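CymD (Pseudomonas putida, PDB 6Z34) forms a FadL-family beta-barrel channel in the outer membrane through which monoaromatic hydrocarbons are taken up, probably by lateral diffusion. Local coordinates at residues A[185-190]-A[321-326]; A[201-206]-A[253-258]; A[348-353]-A[385-390]. All blocks are in the same frame, centred on the assembly; numbering follows the deposited sequence.

Contact 1: A[185-190]-A[321-326]; sequences SGSLMP and TGDTIN
Gly186 is pressed so closely on the backbone of 321-326 that a beta carbon on it would collide with Thr324 O and with Ile325 CA, and a CA-H...O contact of 3.1 Å joins Gly186 CA to Thr324 O. The contact belongs to the elaborated end of this FadL-type barrel, probably the extracellular one, where a short strand ending at Ser185 adds to the edge of strand 324-328 and the chain then turns into helix 188-193. Ser185 and Asn326 form an antiparallel hydrogen-bonded pair. Asn326 N lies 2.7 Å from Ser185 O, with the donor standing 48° out of the carbonyl plane. Past the glycine, Leu188 N takes over Thr324 O in a fairly straight bond (2.9 Å, 161° at the hydrogen), which ties Leu188 to the strand.

Apolar side chains pack over the junction. Ile325 CG1 is anti to the backbone N (chi1 -177°), and CD1 beyond it touches Met189 CG at 3.4 Å, tighter than usual for carbons. The same methyl lies beside Ser185 O. Met189 carries the packing on to Ile175 and Val179 of helix 172-180, while Leu188 and Ile325 both rest on Phe316 of strand 313-318. Leu188 CD1 meets Asp323 CB at 3.6 Å. Residues 321-323 form an ST turn, closed by Asp323 N on Thr321 OG1. Ser187 OG reaches Asp323 OD2 only in a weak hydrogen bond of 3.5 Å.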
loop_
_atom_site.group_PDB
_atom_site.type_symbol
_atom_site.label_atom_id
_atom_site.label_comp_id
_atom_site.label_asym_id
_atom_site.label_seq_id
_atom_site.Cartn_x
_atom_site.Cartn_y
_atom_site.Cartn_z
ATOM N N SER A 185 17.243 -19.222 -17.260
ATOM C CA SER A 185 17.393 -20.653 -17.446
ATOM C C SER A 185 16.145 -21.179 -18.138
ATOM O O SER A 185 15.205 -20.430 -18.427
ATOM C CB SER A 185 17.640 -21.354 -16.107
ATOM O OG SER A 185 18.622 -20.669 -15.353
ATOM N N GLY A 186 16.144 -22.471 -18.408
ATOM C CA GLY A 186 14.925 -23.087 -18.886
ATOM C C GLY A 186 15.067 -23.501 -20.336
ATOM O O GLY A 186 15.718 -22.820 -21.140
ATOM N N SER A 187 14.431 -24.627 -20.678
ATOM C CA SER A 187 14.513 -25.219 -22.009
ATOM C C SER A 187 13.938 -24.327 -23.097
ATOM O O SER A 187 14.153 -24.610 -24.279
ATOM C CB SER A 187 13.791 -26.565 -22.019
ATOM O OG SER A 187 12.551 -26.487 -21.328
ATOM N N LEU A 188 13.207 -23.272 -22.732
ATOM C CA LEU A 188 12.676 -22.332 -23.711
ATOM C C LEU A 188 13.747 -21.400 -24.269
ATOM O O LEU A 188 13.522 -20.775 -25.310
ATOM C CB LEU A 188 11.540 -21.519 -23.078
ATOM C CG LEU A 188 10.317 -21.244 -23.957
ATOM C CD1 LEU A 188 9.815 -22.523 -24.622
ATOM C CD2 LEU A 188 9.190 -20.570 -23.156
ATOM N N MET A 189 14.905 -21.305 -23.604
ATOM C CA MET A 189 15.973 -20.411 -24.062
ATOM C C MET A 189 16.510 -20.775 -25.442
ATOM O O MET A 189 16.507 -19.905 -26.335
ATOM C CB MET A 189 17.083 -20.380 -23.008
ATOM C CG MET A 189 17.019 -19.203 -22.078
ATOM S SD MET A 189 17.694 -17.738 -22.862
ATOM C CE MET A 189 19.258 -18.382 -23.419
ATOM N N PRO A 190 16.984 -22.003 -25.702
ATOM C CA PRO A 190 17.588 -22.265 -27.024
ATOM C C PRO A 190 16.592 -22.196 -28.169
ATOM O O PRO A 190 16.935 -21.704 -29.251
ATOM C CB PRO A 190 18.183 -23.673 -26.865
ATOM C CG PRO A 190 17.353 -24.307 -25.801
ATOM C CD PRO A 190 17.020 -23.203 -24.842
ATOM N N THR A 321 3.971 -27.607 -23.904
ATOM C CA THR A 321 5.138 -28.473 -23.812
ATOM C C THR A 321 5.491 -28.824 -22.371
ATOM O O THR A 321 5.868 -29.964 -22.076
ATOM C CB THR A 321 6.326 -27.778 -24.480
ATOM O OG1 THR A 321 6.517 -26.496 -23.866
ATOM C CG2 THR A 321 6.067 -27.568 -25.960
ATOM N N GLY A 322 5.351 -27.870 -21.460
ATOM C CA GLY A 322 6.081 -27.937 -20.219
ATOM C C GLY A 322 7.475 -27.369 -20.314
ATOM O O GLY A 322 8.276 -27.567 -19.393
ATOM N N ASP A 323 7.793 -26.689 -21.414
ATOM C CA ASP A 323 9.064 -25.995 -21.556
ATOM C C ASP A 323 9.012 -24.694 -20.767
ATOM O O ASP A 323 8.059 -23.918 -20.896
ATOM C CB ASP A 323 9.363 -25.707 -23.028
ATOM C CG ASP A 323 9.930 -26.911 -23.765
ATOM O OD1 ASP A 323 9.321 -28.000 -23.710
ATOM O OD2 ASP A 323 10.988 -26.760 -24.412
ATOM N N THR A 324 10.039 -24.452 -19.959
ATOM C CA THR A 324 10.041 -23.333 -19.034
ATOM C C THR A 324 11.125 -22.326 -19.384
ATOM O O THR A 324 12.078 -22.614 -20.112
ATOM C CB THR A 324 10.242 -23.798 -17.584
ATOM O OG1 THR A 324 11.577 -24.293 -17.414
ATOM C CG2 THR A 324 9.247 -24.892 -17.243
ATOM N N ILE A 325 10.948 -21.125 -18.849
ATOM C CA ILE A 325 11.961 -20.085 -18.865
ATOM C C ILE A 325 11.994 -19.492 -17.468
ATOM O O ILE A 325 10.945 -19.156 -16.910
ATOM C CB ILE A 325 11.676 -19.010 -19.932
ATOM C CG1 ILE A 325 12.804 -17.991 -19.966
ATOM C CG2 ILE A 325 10.321 -18.342 -19.738
ATOM C CD1 ILE A 325 13.927 -18.454 -20.815
ATOM N N ASN A 326 13.181 -19.420 -16.880
ATOM C CA ASN A 326 13.333 -18.995 -15.499
ATOM C C ASN A 326 14.140 -17.711 -15.446
ATOM O O ASN A 326 14.992 -17.455 -16.298
ATOM C CB ASN A 326 14.011 -20.068 -14.665
ATOM C CG ASN A 326 13.140 -21.285 -14.483
ATOM O OD1 ASN A 326 11.963 -21.177 -14.140
ATOM N ND2 ASN A 326 13.708 -22.455 -14.736
#

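Contact 2: A[201-206]-A[253-258]; sequences GYLSAD and ADLTAV
Tyr202 with Thr256 and Ser204 with Asp254 pair two adjacent strands in regular antiparallel fashion, at the open end of the long hairpin formed by 198-229 and 234-259, away from its connecting turn. The short segments run at 162° to each other, and each of these pairs exchanges two backbone hydrogen bonds. Those of Ser204 and Asp254 are the straighter set: Ser204 N meets Asp254 O at 2.7 Å nearly along the C=O axis. Between the two pairs, Leu203 and Leu255 form a non-hydrogen-bonded pair, and Leu255 CA directs a CA-H...O contact at Tyr202 O.

On the leucine face, Leu255 leans back over the opposite strand. Its CG is anti to the backbone N (chi1 -176°), and CD1 beyond it rests 3.3 Å from Tyr202 O and 4.2 Å from Leu203 CB. Leu203 CD1 reaches instead toward Ala253 CB, which in turn packs against Ala205 CB at 3.6 Å.

The hairpin is part of the FadL-type barrel, and both outer edges are occupied here: Leu203 bonds through its backbone to Leu168 of strand 151-171, and Leu255 to Leu267 of strand 265-273. The leucine face is covered by strand 313-318, with Val314 on Leu203 and Phe316 on Leu255.

On the opposite face, the Tyr202 ring turns off from the partner strand, and its OH hydrogen-bonds to Glu129 O. A water donates to Tyr202 O at 2.8 Å, adding to the bond which that carbonyl accepts from Thr256 N. The same water also hydrogen-bonds Thr256 OG1, a hydroxyl placed beside its own backbone N (chi1 -51°).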
loop_
_atom_site.group_PDB
_atom_site.type_symbol
_atom_site.label_atom_id
_atom_site.label_comp_id
_atom_site.label_asym_id
_atom_site.label_seq_id
_atom_site.Cartn_x
_atom_site.Cartn_y
_atom_site.Cartn_z
ATOM N N GLY A 201 11.748 -10.521 -26.307
ATOM C CA GLY A 201 10.721 -11.327 -25.679
ATOM C C GLY A 201 9.841 -10.430 -24.823
ATOM O O GLY A 201 10.333 -9.529 -24.146
ATOM N N TYR A 202 8.536 -10.677 -24.878
ATOM C CA TYR A 202 7.568 -9.903 -24.110
ATOM C C TYR A 202 6.788 -10.839 -23.198
ATOM O O TYR A 202 6.028 -11.687 -23.674
ATOM C CB TYR A 202 6.625 -9.128 -25.027
ATOM C CG TYR A 202 5.831 -8.104 -24.267
ATOM C CD1 TYR A 202 6.467 -7.037 -23.643
ATOM C CD2 TYR A 202 4.453 -8.221 -24.136
ATOM C CE1 TYR A 202 5.749 -6.099 -22.927
ATOM C CE2 TYR A 202 3.720 -7.287 -23.415
ATOM C CZ TYR A 202 4.374 -6.229 -22.814
ATOM O OH TYR A 202 3.663 -5.293 -22.101
ATOM N N LEU A 203 6.974 -10.680 -21.891
ATOM C CA LEU A 203 6.165 -11.380 -20.900
ATOM C C LEU A 203 4.973 -10.514 -20.526
ATOM O O LEU A 203 5.144 -9.409 -20.013
ATOM C CB LEU A 203 6.982 -11.717 -19.659
ATOM C CG LEU A 203 6.242 -12.626 -18.687
ATOM C CD1 LEU A 203 6.152 -14.012 -19.280
ATOM C CD2 LEU A 203 6.954 -12.646 -17.322
ATOM N N SER A 204 3.774 -11.016 -20.797
ATOM C CA SER A 204 2.525 -10.303 -20.581
ATOM C C SER A 204 1.674 -11.119 -19.621
ATOM O O SER A 204 1.494 -12.323 -19.827
ATOM C CB SER A 204 1.782 -10.084 -21.908
ATOM O OG SER A 204 0.527 -9.465 -21.692
ATOM N N ALA A 205 1.164 -10.475 -18.561
ATOM C CA ALA A 205 0.407 -11.240 -17.565
ATOM C C ALA A 205 -0.620 -10.283 -16.959
ATOM O O ALA A 205 -0.430 -9.709 -15.882
ATOM C CB ALA A 205 1.320 -11.859 -16.508
ATOM N N ASP A 206 -1.735 -10.132 -17.669
ATOM C CA ASP A 206 -2.683 -9.052 -17.431
ATOM C C ASP A 206 -4.109 -9.571 -17.579
ATOM O O ASP A 206 -4.479 -10.059 -18.657
ATOM C CB ASP A 206 -2.420 -7.908 -18.413
ATOM C CG ASP A 206 -2.838 -6.560 -17.874
ATOM O OD1 ASP A 206 -3.635 -6.513 -16.919
ATOM O OD2 ASP A 206 -2.370 -5.540 -18.415
ATOM N N ALA A 253 0.186 -16.245 -18.122
ATOM C CA ALA A 253 0.980 -15.233 -18.798
ATOM C C ALA A 253 1.233 -15.689 -20.220
ATOM O O ALA A 253 1.176 -16.881 -20.530
ATOM C CB ALA A 253 2.311 -14.977 -18.089
ATOM N N ASP A 254 1.512 -14.718 -21.079
ATOM C CA ASP A 254 1.950 -14.967 -22.445
ATOM C C ASP A 254 3.374 -14.459 -22.595
ATOM O O ASP A 254 3.700 -13.369 -22.118
ATOM C CB ASP A 254 1.040 -14.276 -23.467
ATOM C CG ASP A 254 -0.351 -14.864 -23.501
ATOM O OD1 ASP A 254 -0.471 -16.109 -23.549
ATOM O OD2 ASP A 254 -1.325 -14.079 -23.466
ATOM N N LEU A 255 4.210 -15.250 -23.251
ATOM C CA LEU A 255 5.543 -14.839 -23.668
ATOM C C LEU A 255 5.532 -14.764 -25.183
ATOM O O LEU A 255 5.435 -15.796 -25.851
ATOM C CB LEU A 255 6.599 -15.828 -23.189
ATOM C CG LEU A 255 8.021 -15.387 -23.514
ATOM C CD1 LEU A 255 8.269 -14.024 -22.894
ATOM C CD2 LEU A 255 9.019 -16.412 -23.023
ATOM N N THR A 256 5.616 -13.554 -25.726
ATOM C CA THR A 256 5.647 -13.359 -27.166
ATOM C C THR A 256 7.086 -13.132 -27.622
ATOM O O THR A 256 7.788 -12.273 -27.077
ATOM C CB THR A 256 4.757 -12.189 -27.579
ATOM O OG1 THR A 256 3.460 -12.359 -27.001
ATOM C CG2 THR A 256 4.616 -12.149 -29.105
ATOM N N ALA A 257 7.525 -13.929 -28.595
ATOM C CA ALA A 257 8.795 -13.703 -29.271
ATOM C C ALA A 257 8.567 -12.740 -30.426
ATOM O O ALA A 257 7.708 -12.983 -31.277
ATOM C CB ALA A 257 9.370 -15.022 -29.787
ATOM N N VAL A 258 9.318 -11.645 -30.453
ATOM C CA VAL A 258 9.132 -10.593 -31.448
ATOM C C VAL A 258 10.220 -10.714 -32.507
ATOM O O VAL A 258 11.416 -10.763 -32.184
ATOM C CB VAL A 258 9.134 -9.204 -30.799
ATOM C CG1 VAL A 258 8.761 -8.150 -31.820
ATOM C CG2 VAL A 258 8.143 -9.181 -29.657
HETATM O O HOH W 1 3.363 -11.922 -24.542
#

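Contact 3: A[348-353]-A[385-390]; sequences GANWVF and FSYAFS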
loop_
_atom_site.group_PDB
_atom_site.type_symbol
_atom_site.label_atom_id
_atom_site.label_comp_id
_atom_site.label_asym_id
_atom_site.label_seq_id
_atom_site.Cartn_x
_atom_site.Cartn_y
_atom_site.Cartn_z
ATOM N N GLY A 348 -16.978 25.165 14.942
ATOM C CA GLY A 348 -18.379 24.935 15.212
ATOM C C GLY A 348 -18.633 23.488 15.578
ATOM O O GLY A 348 -17.716 22.703 15.843
ATOM N N ALA A 349 -19.914 23.127 15.571
ATOM C CA ALA A 349 -20.311 21.765 15.910
ATOM C C ALA A 349 -20.270 20.790 14.732
ATOM O O ALA A 349 -20.350 19.580 14.961
ATOM C CB ALA A 349 -21.720 21.772 16.507
ATOM N N ASN A 350 -20.153 21.259 13.484
ATOM C CA ASN A 350 -20.250 20.363 12.337
ATOM C C ASN A 350 -18.998 20.270 11.477
ATOM O O ASN A 350 -18.854 19.284 10.754
ATOM C CB ASN A 350 -21.411 20.779 11.424
ATOM C CG ASN A 350 -22.706 20.964 12.179
ATOM O OD1 ASN A 350 -23.190 22.079 12.328
ATOM N ND2 ASN A 350 -23.280 19.868 12.650
ATOM N N TRP A 351 -18.113 21.256 11.507
ATOM C CA TRP A 351 -16.997 21.339 10.578
ATOM C C TRP A 351 -15.673 21.085 11.283
ATOM O O TRP A 351 -15.418 21.624 12.364
ATOM C CB TRP A 351 -16.944 22.707 9.910
ATOM C CG TRP A 351 -18.073 22.949 8.994
ATOM C CD1 TRP A 351 -19.211 23.636 9.264
ATOM C CD2 TRP A 351 -18.181 22.501 7.641
ATOM N NE1 TRP A 351 -20.027 23.650 8.162
ATOM C CE2 TRP A 351 -19.415 22.961 7.149
ATOM C CE3 TRP A 351 -17.350 21.761 6.795
ATOM C CZ2 TRP A 351 -19.843 22.703 5.854
ATOM C CZ3 TRP A 351 -17.779 21.504 5.511
ATOM C CH2 TRP A 351 -19.015 21.970 5.055
ATOM N N VAL A 352 -14.824 20.282 10.651
ATOM C CA VAL A 352 -13.446 20.066 11.075
ATOM C C VAL A 352 -12.559 20.297 9.862
ATOM O O VAL A 352 -12.875 19.823 8.764
ATOM C CB VAL A 352 -13.257 18.637 11.627
ATOM C CG1 VAL A 352 -11.828 18.393 11.976
ATOM C CG2 VAL A 352 -14.159 18.408 12.826
ATOM N N PHE A 353 -11.459 21.032 10.047
ATOM C CA PHE A 353 -10.548 21.345 8.948
ATOM C C PHE A 353 -9.145 20.829 9.241
ATOM O O PHE A 353 -8.656 20.943 10.368
ATOM C CB PHE A 353 -10.519 22.843 8.682
ATOM C CG PHE A 353 -11.824 23.375 8.198
ATOM C CD1 PHE A 353 -12.264 23.095 6.920
ATOM C CD2 PHE A 353 -12.637 24.123 9.032
ATOM C CE1 PHE A 353 -13.486 23.571 6.475
ATOM C CE2 PHE A 353 -13.857 24.600 8.594
ATOM C CZ PHE A 353 -14.284 24.324 7.318
ATOM N N PHE A 385 -11.382 18.069 5.267
ATOM C CA PHE A 385 -12.456 18.581 6.092
ATOM C C PHE A 385 -13.362 17.428 6.482
ATOM O O PHE A 385 -13.375 16.371 5.842
ATOM C CB PHE A 385 -13.267 19.677 5.382
ATOM C CG PHE A 385 -14.265 19.149 4.383
ATOM C CD1 PHE A 385 -15.520 18.710 4.793
ATOM C CD2 PHE A 385 -13.955 19.116 3.033
ATOM C CE1 PHE A 385 -16.430 18.216 3.882
ATOM C CE2 PHE A 385 -14.865 18.633 2.109
ATOM C CZ PHE A 385 -16.103 18.180 2.534
ATOM N N SER A 386 -14.131 17.658 7.545
ATOM C CA SER A 386 -15.182 16.755 7.966
ATOM C C SER A 386 -16.458 17.552 8.197
ATOM O O SER A 386 -16.422 18.714 8.614
ATOM C CB SER A 386 -14.797 15.993 9.234
ATOM O OG SER A 386 -13.944 14.913 8.927
ATOM N N TYR A 387 -17.584 16.921 7.893
ATOM C CA TYR A 387 -18.891 17.464 8.202
ATOM C C TYR A 387 -19.683 16.399 8.937
ATOM O O TYR A 387 -19.671 15.228 8.542
ATOM C CB TYR A 387 -19.641 17.907 6.950
ATOM C CG TYR A 387 -20.876 18.705 7.284
ATOM C CD1 TYR A 387 -20.790 20.055 7.570
ATOM C CD2 TYR A 387 -22.125 18.097 7.354
ATOM C CE1 TYR A 387 -21.926 20.797 7.894
ATOM C CE2 TYR A 387 -23.261 18.824 7.674
ATOM C CZ TYR A 387 -23.158 20.172 7.944
ATOM O OH TYR A 387 -24.286 20.905 8.265
ATOM N N ALA A 388 -20.346 16.802 10.017
ATOM C CA ALA A 388 -21.215 15.914 10.774
ATOM C C ALA A 388 -22.652 16.312 10.462
ATOM O O ALA A 388 -23.084 17.412 10.806
ATOM C CB ALA A 388 -20.914 15.996 12.266
ATOM N N PHE A 389 -23.371 15.444 9.751
ATOM C CA PHE A 389 -24.777 15.694 9.477
ATOM C C PHE A 389 -25.651 15.452 10.696
ATOM O O PHE A 389 -26.814 15.867 10.694
ATOM C CB PHE A 389 -25.283 14.803 8.336
ATOM C CG PHE A 389 -24.672 15.103 7.002
ATOM C CD1 PHE A 389 -23.458 14.546 6.640
ATOM C CD2 PHE A 389 -25.322 15.922 6.100
ATOM C CE1 PHE A 389 -22.895 14.828 5.414
ATOM C CE2 PHE A 389 -24.772 16.198 4.865
ATOM C CZ PHE A 389 -23.554 15.650 4.521
ATOM N N SER A 390 -25.116 14.789 11.722
ATOM C CA SER A 390 -25.854 14.335 12.892
ATOM C C SER A 390 -24.840 13.776 13.881
ATOM O O SER A 390 -23.655 13.657 13.543
ATOM C CB SER A 390 -26.896 13.273 12.506
ATOM O OG SER A 390 -26.398 11.960 12.705
#
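Val352 and Ser386 form a hydrogen-bonded antiparallel pair between strands 351-353 and 385-388, which run at 169° to each other as neighbours in the FadL-type barrel wall, close to tight turns on probably the periplasmic side. Non-hydrogen-bonded pairs flank it, Trp351 with Tyr387 and Phe353 with Phe385, and all four rings stand on one face, consistent with an aromatic girdle. The small side chains of Val352 and Ser386 meet on the other, buried face, where Ser386 OG bonds Arg354.

Trp351 and Tyr387 make a T-shaped pair. The tyrosine CG is anti to its backbone N (chi1 -169°), and the ring edge points into the indole, with CD1 3.2 Å above the plane and over its centre. The ring planes stand at 66°. Phe385 lies alongside the indole, its CD1 at the edge, 3.7 Å from Trp351 CZ3. An alanine in place of Trp351 would probably leave the Tyr387 edge without the face it abuts and free Phe385 to turn. Just before strand 351-353, Asn350 ND2 reaches Ala388 O in a weak hydrogen bond of 3.1 Å.

How the contacts relate
Contacts 1 and 2 belong to one end of the channel and contact 3 to the other. Both segments of contact 2 fall between those of contact 1 in the chain, and helix 188-193 is followed, after a short link, by strand 198-229. Their centres are about 14 Å apart and they touch: Leu255 CD2 of contact 2 packs on Ile325 CG2 at 4.0 Å and on Leu188 CD2 at 4.2 Å, so one leucine methyl joins the two. Contact 3 follows later in the chain, on the opposite side of its centre. Its centre is about 61 Å from that of contact 1 and about 52 Å from that of contact 2, with nearest atoms about 49 and 33 Å apart.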